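Local coordinates for EvdO1 (Micromonospora carbonacea, PDB 4XBZ), which is an oxygenase of the phytanoyl-CoA dioxygenase family that probably carries out an oxidative cyclization in orthosomycin biosynthesis, at residues P125-I130 with I257-R262; P137-T142 with Q283-C288; R262-E267 with E310-W315. One frame throughout, in Å; residues are numbered along the deposited sequence.

Contact 1: P125-I130 with I257-R262; sequences PLLLRI and IYFEYR
Leu127 and Leu128 of helix 125-134 supply the apolar contacts, each through its CD2 methyl. Leu127 has CG anti to the backbone N (chi1 175°), which sends its branched end out from the helix to the edge of the Phe259 ring, where CD2 lies in the ring plane, 3.7 Å from CD2 of Phe259. The same methyl touches the phenol end of Tyr261, with Leu127 CD2 to Tyr261 OH at 3.6 Å. Leu128 crosses Tyr261 at about a right angle, its CD2 lying 4.1 Å from Tyr261 CE2. Long rings suit the strand side, because the segment axes stay 11.5 Å apart at closest approach, inclined at 34°.

Strand 256-263 belongs to the larger sheet of the double-stranded beta-helix, between strands 179-184 and 139-147, and the helix packs against the sheet face that carries Phe259 and Tyr261.

The charged interactions belong to the alternate residues, on the strand's other face. There Arg262 NE forms a salt bridge with Glu260 OE1 at 2.6 Å, the oxygen lying in the guanidinium plane though approached from above the plane of its own carboxylate. Hydrogen bonds from Arg262 to the carbonyls of Ala163 and Gly164 reach the chain just after the nickel ligand Asp162.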
# COMPACT_ATOMS: atom_id res chain seq x y z
N PRO A 125 -15.20 -0.51 -10.91
CA PRO A 125 -15.16 -0.78 -9.46
C PRO A 125 -14.17 -1.87 -9.05
O PRO A 125 -13.67 -1.80 -7.93
CB PRO A 125 -16.60 -1.21 -9.16
CG PRO A 125 -17.10 -1.79 -10.46
CD PRO A 125 -16.45 -0.98 -11.53
N LEU A 126 -13.88 -2.85 -9.91
CA LEU A 126 -12.87 -3.85 -9.57
C LEU A 126 -11.48 -3.22 -9.66
O LEU A 126 -10.62 -3.44 -8.79
CB LEU A 126 -12.97 -5.08 -10.48
CG LEU A 126 -14.20 -5.97 -10.32
CD1 LEU A 126 -14.06 -7.29 -11.09
CD2 LEU A 126 -14.53 -6.23 -8.85
N LEU A 127 -11.26 -2.44 -10.71
CA LEU A 127 -10.02 -1.69 -10.86
C LEU A 127 -9.76 -0.78 -9.64
O LEU A 127 -8.70 -0.86 -9.00
CB LEU A 127 -10.05 -0.87 -12.15
CG LEU A 127 -8.90 0.09 -12.46
CD1 LEU A 127 -7.56 -0.60 -12.36
CD2 LEU A 127 -9.07 0.75 -13.84
N LEU A 128 -10.74 0.04 -9.30
CA LEU A 128 -10.61 1.01 -8.20
C LEU A 128 -10.51 0.37 -6.80
O LEU A 128 -9.79 0.87 -5.93
CB LEU A 128 -11.77 1.99 -8.24
CG LEU A 128 -11.84 2.85 -9.50
CD1 LEU A 128 -13.15 3.63 -9.51
CD2 LEU A 128 -10.65 3.80 -9.56
N ARG A 129 -11.21 -0.74 -6.57
CA ARG A 129 -11.09 -1.43 -5.29
C ARG A 129 -9.71 -2.06 -5.12
O ARG A 129 -9.21 -2.15 -3.99
CB ARG A 129 -12.19 -2.48 -5.11
CG ARG A 129 -13.49 -1.87 -4.61
CD ARG A 129 -14.42 -2.89 -3.95
NE ARG A 129 -15.27 -3.59 -4.92
CZ ARG A 129 -16.33 -3.05 -5.52
NH1 ARG A 129 -16.66 -1.78 -5.29
NH2 ARG A 129 -17.04 -3.77 -6.38
N ILE A 130 -9.11 -2.49 -6.23
CA ILE A 130 -7.74 -2.99 -6.18
C ILE A 130 -6.79 -1.85 -5.89
O ILE A 130 -5.94 -1.95 -5.00
CB ILE A 130 -7.31 -3.66 -7.49
CG1 ILE A 130 -8.06 -4.97 -7.70
CG2 ILE A 130 -5.80 -3.90 -7.47
CD1 ILE A 130 -7.94 -5.50 -9.13
N ILE A 257 -4.30 0.81 -22.72
CA ILE A 257 -4.80 1.99 -22.02
C ILE A 257 -4.18 2.05 -20.63
O ILE A 257 -4.35 1.12 -19.84
CB ILE A 257 -6.33 1.98 -21.91
CG1 ILE A 257 -6.97 2.32 -23.25
CG2 ILE A 257 -6.82 2.96 -20.87
CD1 ILE A 257 -8.47 2.16 -23.25
N TYR A 258 -3.45 3.14 -20.34
CA TYR A 258 -2.74 3.32 -19.07
C TYR A 258 -3.41 4.38 -18.20
O TYR A 258 -3.52 5.54 -18.60
CB TYR A 258 -1.27 3.72 -19.27
CG TYR A 258 -0.37 2.61 -19.76
CD1 TYR A 258 0.14 1.65 -18.87
CD2 TYR A 258 -0.03 2.50 -21.10
CE1 TYR A 258 0.96 0.62 -19.32
CE2 TYR A 258 0.78 1.47 -21.56
CZ TYR A 258 1.28 0.53 -20.66
OH TYR A 258 2.10 -0.50 -21.12
N PHE A 259 -3.81 3.95 -17.01
CA PHE A 259 -4.20 4.84 -15.92
C PHE A 259 -3.14 4.84 -14.81
O PHE A 259 -2.91 3.80 -14.20
CB PHE A 259 -5.52 4.37 -15.30
CG PHE A 259 -6.68 4.36 -16.23
CD1 PHE A 259 -6.70 5.16 -17.37
CD2 PHE A 259 -7.79 3.58 -15.94
CE1 PHE A 259 -7.81 5.15 -18.21
CE2 PHE A 259 -8.89 3.55 -16.78
CZ PHE A 259 -8.90 4.34 -17.91
N GLU A 260 -2.49 5.98 -14.53
CA GLU A 260 -1.68 6.10 -13.30
C GLU A 260 -2.50 6.61 -12.11
O GLU A 260 -3.43 7.39 -12.26
CB GLU A 260 -0.47 7.01 -13.48
CG GLU A 260 0.53 6.88 -12.30
CD GLU A 260 1.50 8.06 -12.17
OE1 GLU A 260 1.10 9.15 -11.67
OE2 GLU A 260 2.68 7.89 -12.53
N TYR A 261 -2.12 6.14 -10.93
CA TYR A 261 -2.72 6.58 -9.68
C TYR A 261 -1.62 6.95 -8.71
O TYR A 261 -0.55 6.36 -8.76
CB TYR A 261 -3.60 5.48 -9.09
CG TYR A 261 -4.73 5.05 -10.00
CD1 TYR A 261 -4.55 4.03 -10.91
CD2 TYR A 261 -5.98 5.68 -9.94
CE1 TYR A 261 -5.58 3.62 -11.75
CE2 TYR A 261 -7.01 5.29 -10.78
CZ TYR A 261 -6.80 4.26 -11.68
OH TYR A 261 -7.82 3.86 -12.51
N ARG A 262 -1.87 7.95 -7.86
CA ARG A 262 -0.99 8.29 -6.74
C ARG A 262 -1.82 8.61 -5.50
O ARG A 262 -3.01 8.91 -5.60
CB ARG A 262 -0.10 9.49 -7.09
CG ARG A 262 0.79 9.29 -8.27
CD ARG A 262 1.71 10.50 -8.54
NE ARG A 262 2.44 10.32 -9.79
CZ ARG A 262 3.76 10.46 -9.94
NH1 ARG A 262 4.53 10.81 -8.91
NH2 ARG A 262 4.31 10.25 -11.13

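Contact 2: P137-T142 with Q283-C288; sequences PNLIPT and QVLRSC
Leu285 of helix 275-293 packs against Pro141 and Leu139, two alternate residues at the start of strand 139-147. The closest approach is made by its stem: Leu285 CB sits 4.1 Å from CD of Pro141, and the CG corner of the same ring is almost as near. Further out along the side chain, Leu285 CD2 meets CD1 of Leu139 at 4.3 Å. The first torsion explains the double contact, for CG lies anti to the backbone N (chi1 -173°), so that the branch extends past the proline ring toward Leu139 while CB stays beside the ring. All of this is apolar van der Waals packing, for which a compact proline ring and two branched leucines are well suited.

The helix thus lies against the larger sheet of the double-stranded beta-helix, at an end of the strand next to 256-263. Proline is probably tolerated here, since Ile140 and Thr142 make the backbone hydrogen bonds to strand 256-263, whereas Pro141 turns its ring toward the helix.

In the next shell, Tyr261 touches both Leu139 and Pro141, and Leu128 of helix 125-134 presses on Leu285. The helical turn that carries Leu285 is bonded regularly, with Ser287 N to Gln283 O at 2.8 Å. Exposed Arg286 forms a cation-pi interaction with Trp315. At the other segment, Pro137 packs on Arg53 of the second subunit.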
# COMPACT_ATOMS: atom_id res chain seq x y z
N PRO A 137 -6.75 4.65 0.35
CA PRO A 137 -8.08 5.27 0.33
C PRO A 137 -8.09 6.70 -0.25
O PRO A 137 -9.16 7.16 -0.63
CB PRO A 137 -8.48 5.28 1.81
CG PRO A 137 -7.15 5.34 2.54
CD PRO A 137 -6.26 4.44 1.73
N ASN A 138 -6.95 7.37 -0.34
CA ASN A 138 -6.91 8.72 -0.90
C ASN A 138 -6.39 8.74 -2.33
O ASN A 138 -5.83 9.75 -2.78
CB ASN A 138 -6.04 9.66 -0.06
CG ASN A 138 -6.32 9.56 1.43
OD1 ASN A 138 -7.48 9.52 1.86
ND2 ASN A 138 -5.26 9.51 2.23
N LEU A 139 -6.54 7.62 -3.03
CA LEU A 139 -6.08 7.52 -4.41
C LEU A 139 -6.69 8.61 -5.30
O LEU A 139 -7.86 8.95 -5.19
CB LEU A 139 -6.40 6.14 -4.99
CG LEU A 139 -7.85 5.88 -5.35
CD1 LEU A 139 -7.98 5.63 -6.87
CD2 LEU A 139 -8.38 4.70 -4.57
N ILE A 140 -5.88 9.15 -6.19
CA ILE A 140 -6.42 9.96 -7.26
C ILE A 140 -5.86 9.48 -8.60
O ILE A 140 -4.73 8.98 -8.65
CB ILE A 140 -6.14 11.46 -7.07
CG1 ILE A 140 -4.63 11.73 -6.98
CG2 ILE A 140 -6.85 11.99 -5.83
CD1 ILE A 140 -4.24 13.11 -7.53
N PRO A 141 -6.64 9.62 -9.67
CA PRO A 141 -6.15 9.32 -11.03
C PRO A 141 -5.29 10.46 -11.59
O PRO A 141 -5.67 11.63 -11.46
CB PRO A 141 -7.44 9.16 -11.83
CG PRO A 141 -8.43 10.10 -11.12
CD PRO A 141 -8.07 9.97 -9.66
N THR A 142 -4.15 10.15 -12.20
CA THR A 142 -3.29 11.22 -12.70
C THR A 142 -3.21 11.15 -14.23
O THR A 142 -4.13 11.59 -14.91
CB THR A 142 -1.87 11.16 -12.07
OG1 THR A 142 -1.31 9.86 -12.27
CG2 THR A 142 -1.92 11.46 -10.54
N GLN A 283 -12.81 15.07 -8.69
CA GLN A 283 -14.05 15.35 -9.40
C GLN A 283 -14.16 14.48 -10.66
O GLN A 283 -15.23 13.97 -10.98
CB GLN A 283 -14.16 16.83 -9.78
CG GLN A 283 -14.40 17.83 -8.64
CD GLN A 283 -14.95 19.14 -9.17
OE1 GLN A 283 -16.03 19.17 -9.76
NE2 GLN A 283 -14.20 20.22 -9.02
N VAL A 284 -13.04 14.34 -11.37
CA VAL A 284 -12.96 13.41 -12.50
C VAL A 284 -13.34 11.98 -12.05
O VAL A 284 -14.20 11.33 -12.66
CB VAL A 284 -11.55 13.40 -13.14
CG1 VAL A 284 -11.44 12.30 -14.20
CG2 VAL A 284 -11.20 14.75 -13.70
N LEU A 285 -12.73 11.52 -10.96
CA LEU A 285 -12.99 10.16 -10.46
C LEU A 285 -14.47 9.96 -10.12
O LEU A 285 -15.08 8.95 -10.49
CB LEU A 285 -12.14 9.87 -9.22
CG LEU A 285 -12.20 8.42 -8.72
CD1 LEU A 285 -11.69 7.50 -9.79
CD2 LEU A 285 -11.41 8.21 -7.42
N ARG A 286 -15.04 10.93 -9.41
CA ARG A 286 -16.43 10.82 -8.98
C ARG A 286 -17.36 10.94 -10.18
O ARG A 286 -18.40 10.29 -10.23
CB ARG A 286 -16.76 11.90 -7.93
CG ARG A 286 -15.90 11.80 -6.68
CD ARG A 286 -16.21 12.89 -5.69
NE ARG A 286 -17.28 12.49 -4.79
CZ ARG A 286 -18.46 13.08 -4.74
NH1 ARG A 286 -18.72 14.11 -5.52
NH2 ARG A 286 -19.38 12.63 -3.89
N SER A 287 -16.96 11.74 -11.16
CA SER A 287 -17.75 11.87 -12.37
C SER A 287 -17.76 10.55 -13.14
O SER A 287 -18.80 10.13 -13.63
CB SER A 287 -17.22 12.99 -13.24
OG SER A 287 -17.99 13.08 -14.42
N CYS A 288 -16.60 9.89 -13.23
CA CYS A 288 -16.52 8.64 -13.99
C CYS A 288 -17.28 7.52 -13.28
O CYS A 288 -17.92 6.69 -13.93
CB CYS A 288 -15.07 8.22 -14.22
SG CYS A 288 -14.09 9.34 -15.25

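Contact 3: R262-E267 with E310-W315; sequences RPAEVE and ESLRHW
Leu312 points its forked end at the first turn of helix 264-270, with one methyl meeting Ala264 and both meeting Glu265. Leu312 CD2 rests 4.2 Å from Ala264 CB and 4.1 Å from the backbone at Glu265 CA, while the other branch, Leu312 CD1, touches Glu265 CB at 4.1 Å. The leucine's CG stands anti to its own carbonyl carbon (chi1 -69°), and both branches are thereby carried across to the helix. Small Ala264 suits its place, since its single methyl lets the fork reach the helix backbone.

Glu265 is turned differently. Its CG is placed between the backbone N and the carbonyl carbon (chi1 75°), and the chain bends again at chi2, so the aliphatic CB lies against Leu312 while the carboxylate turns off to accept a hydrogen bond at OE1 from Asn138 ND2. Tyr202 of the second subunit packs on both Glu265 and Leu312, placing this contact at the dimer interface.

Here strand 256-263, a core strand of the double-stranded beta-helix, passes directly into a helix: Pro263 is the N-cap residue, and its carbonyl O accepts a bond from Glu267 N (3.2 Å). A proline costs little there, as its own nitrogen precedes the first turn.

Across the way, a short 3-10 turn presents Leu312, closed by Arg313 N to Glu310 O at 3.0 Å. Arg313 NE and Glu310 OE1 form a salt bridge at 3.3 Å by charge alone, the oxygen lying well out of the guanidinium plane, and Arg313 CB in turn lies over one face of the Trp315 ring.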
# COMPACT_ATOMS: atom_id res chain seq x y z
N ARG A 262 -1.87 7.95 -7.86
CA ARG A 262 -0.99 8.29 -6.74
C ARG A 262 -1.82 8.61 -5.50
O ARG A 262 -3.01 8.91 -5.60
CB ARG A 262 -0.10 9.49 -7.09
CG ARG A 262 0.79 9.29 -8.27
CD ARG A 262 1.71 10.50 -8.54
NE ARG A 262 2.44 10.32 -9.79
CZ ARG A 262 3.76 10.46 -9.94
NH1 ARG A 262 4.53 10.81 -8.91
NH2 ARG A 262 4.31 10.25 -11.13
N PRO A 263 -1.20 8.56 -4.31
CA PRO A 263 -1.96 8.99 -3.13
C PRO A 263 -2.13 10.51 -3.08
O PRO A 263 -1.18 11.23 -3.41
CB PRO A 263 -1.11 8.49 -1.95
CG PRO A 263 -0.26 7.38 -2.55
CD PRO A 263 0.06 7.90 -3.93
N ALA A 264 -3.31 11.00 -2.70
CA ALA A 264 -3.53 12.44 -2.56
C ALA A 264 -2.56 13.12 -1.60
O ALA A 264 -2.06 14.22 -1.88
CB ALA A 264 -4.97 12.73 -2.12
N GLU A 265 -2.26 12.49 -0.47
CA GLU A 265 -1.39 13.14 0.51
C GLU A 265 0.04 13.23 -0.02
O GLU A 265 0.81 14.08 0.42
CB GLU A 265 -1.42 12.43 1.87
CG GLU A 265 -0.66 11.11 1.93
CD GLU A 265 -1.51 9.93 1.51
OE1 GLU A 265 -2.61 10.14 0.94
OE2 GLU A 265 -1.08 8.78 1.77
N VAL A 266 0.41 12.34 -0.93
CA VAL A 266 1.75 12.37 -1.51
C VAL A 266 1.86 13.52 -2.50
O VAL A 266 2.84 14.26 -2.49
CB VAL A 266 2.11 11.03 -2.20
CG1 VAL A 266 3.31 11.19 -3.16
CG2 VAL A 266 2.34 9.91 -1.15
N GLU A 267 0.84 13.66 -3.36
CA GLU A 267 0.79 14.78 -4.30
C GLU A 267 0.76 16.10 -3.54
O GLU A 267 1.48 17.04 -3.87
CB GLU A 267 -0.42 14.69 -5.23
CG GLU A 267 -0.16 13.88 -6.51
CD GLU A 267 0.50 14.70 -7.60
OE1 GLU A 267 0.69 15.92 -7.40
OE2 GLU A 267 0.82 14.14 -8.66
N GLU A 310 -10.95 13.06 5.47
CA GLU A 310 -11.72 14.30 5.30
C GLU A 310 -10.85 15.48 4.92
O GLU A 310 -11.20 16.22 4.01
CB GLU A 310 -12.52 14.65 6.56
CG GLU A 310 -13.56 13.61 6.99
CD GLU A 310 -14.71 13.45 5.99
OE1 GLU A 310 -14.89 14.35 5.14
OE2 GLU A 310 -15.43 12.43 6.06
N SER A 311 -9.71 15.66 5.58
CA SER A 311 -8.82 16.79 5.26
C SER A 311 -8.21 16.72 3.84
O SER A 311 -7.35 17.53 3.48
CB SER A 311 -7.69 16.88 6.27
OG SER A 311 -6.81 15.77 6.09
N LEU A 312 -8.64 15.72 3.07
CA LEU A 312 -8.15 15.55 1.70
C LEU A 312 -9.29 15.42 0.69
O LEU A 312 -9.07 15.08 -0.46
CB LEU A 312 -7.25 14.32 1.62
CG LEU A 312 -5.90 14.42 2.32
CD1 LEU A 312 -5.44 13.03 2.69
CD2 LEU A 312 -4.90 15.08 1.42
N ARG A 313 -10.52 15.66 1.13
CA ARG A 313 -11.60 15.85 0.17
C ARG A 313 -11.54 17.29 -0.30
O ARG A 313 -11.56 18.22 0.51
CB ARG A 313 -12.95 15.50 0.78
CG ARG A 313 -12.97 14.06 1.24
CD ARG A 313 -14.10 13.77 2.19
NE ARG A 313 -14.07 12.37 2.60
CZ ARG A 313 -15.06 11.50 2.40
NH1 ARG A 313 -16.19 11.89 1.81
NH2 ARG A 313 -14.93 10.24 2.80
N HIS A 314 -11.40 17.47 -1.60
CA HIS A 314 -11.18 18.78 -2.19
C HIS A 314 -12.08 18.99 -3.40
O HIS A 314 -11.97 19.99 -4.11
CB HIS A 314 -9.72 18.94 -2.58
CG HIS A 314 -8.78 18.97 -1.42
ND1 HIS A 314 -8.86 19.94 -0.43
CD2 HIS A 314 -7.75 18.17 -1.08
CE1 HIS A 314 -7.92 19.72 0.47
NE2 HIS A 314 -7.22 18.65 0.09
N TRP A 315 -12.98 18.05 -3.62
CA TRP A 315 -13.80 18.06 -4.83
C TRP A 315 -14.98 19.00 -4.73
O TRP A 315 -15.93 18.91 -5.51
CB TRP A 315 -14.29 16.65 -5.14
CG TRP A 315 -15.22 16.04 -4.11
CD1 TRP A 315 -16.52 16.38 -3.87
CD2 TRP A 315 -14.92 14.95 -3.24
NE1 TRP A 315 -17.04 15.58 -2.89
CE2 TRP A 315 -16.09 14.69 -2.49
CE3 TRP A 315 -13.79 14.16 -3.01
CZ2 TRP A 315 -16.15 13.68 -1.53
CZ3 TRP A 315 -13.86 13.16 -2.07
CH2 TRP A 315 -15.03 12.93 -1.33

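In the fold
Following the chain, 125-130 opens contact 1 and 137-142 opens contact 2 soon after. Contact 1 closes first, at 257-262, packing helix 125-134 on strand 256-263. Contact 3 then begins at the shared Arg262, so contacts 1 and 3 stand in series. Contact 2 crosses both: it closes at 283-288, bringing helix 275-293 to strand 139-147 of the same sheet. Contact 3 ends last, at 310-315, where the loop after helix 275-293 packs on helix 264-270. The neighbouring strands 139-147 and 256-263 are linked by a probable hydrogen bond from Ile140 N to Arg262 O; another, from Ala264 N to Asn138 O, continues the pairing just past the strand ends. Contacts 2 and 3 also reach the second subunit.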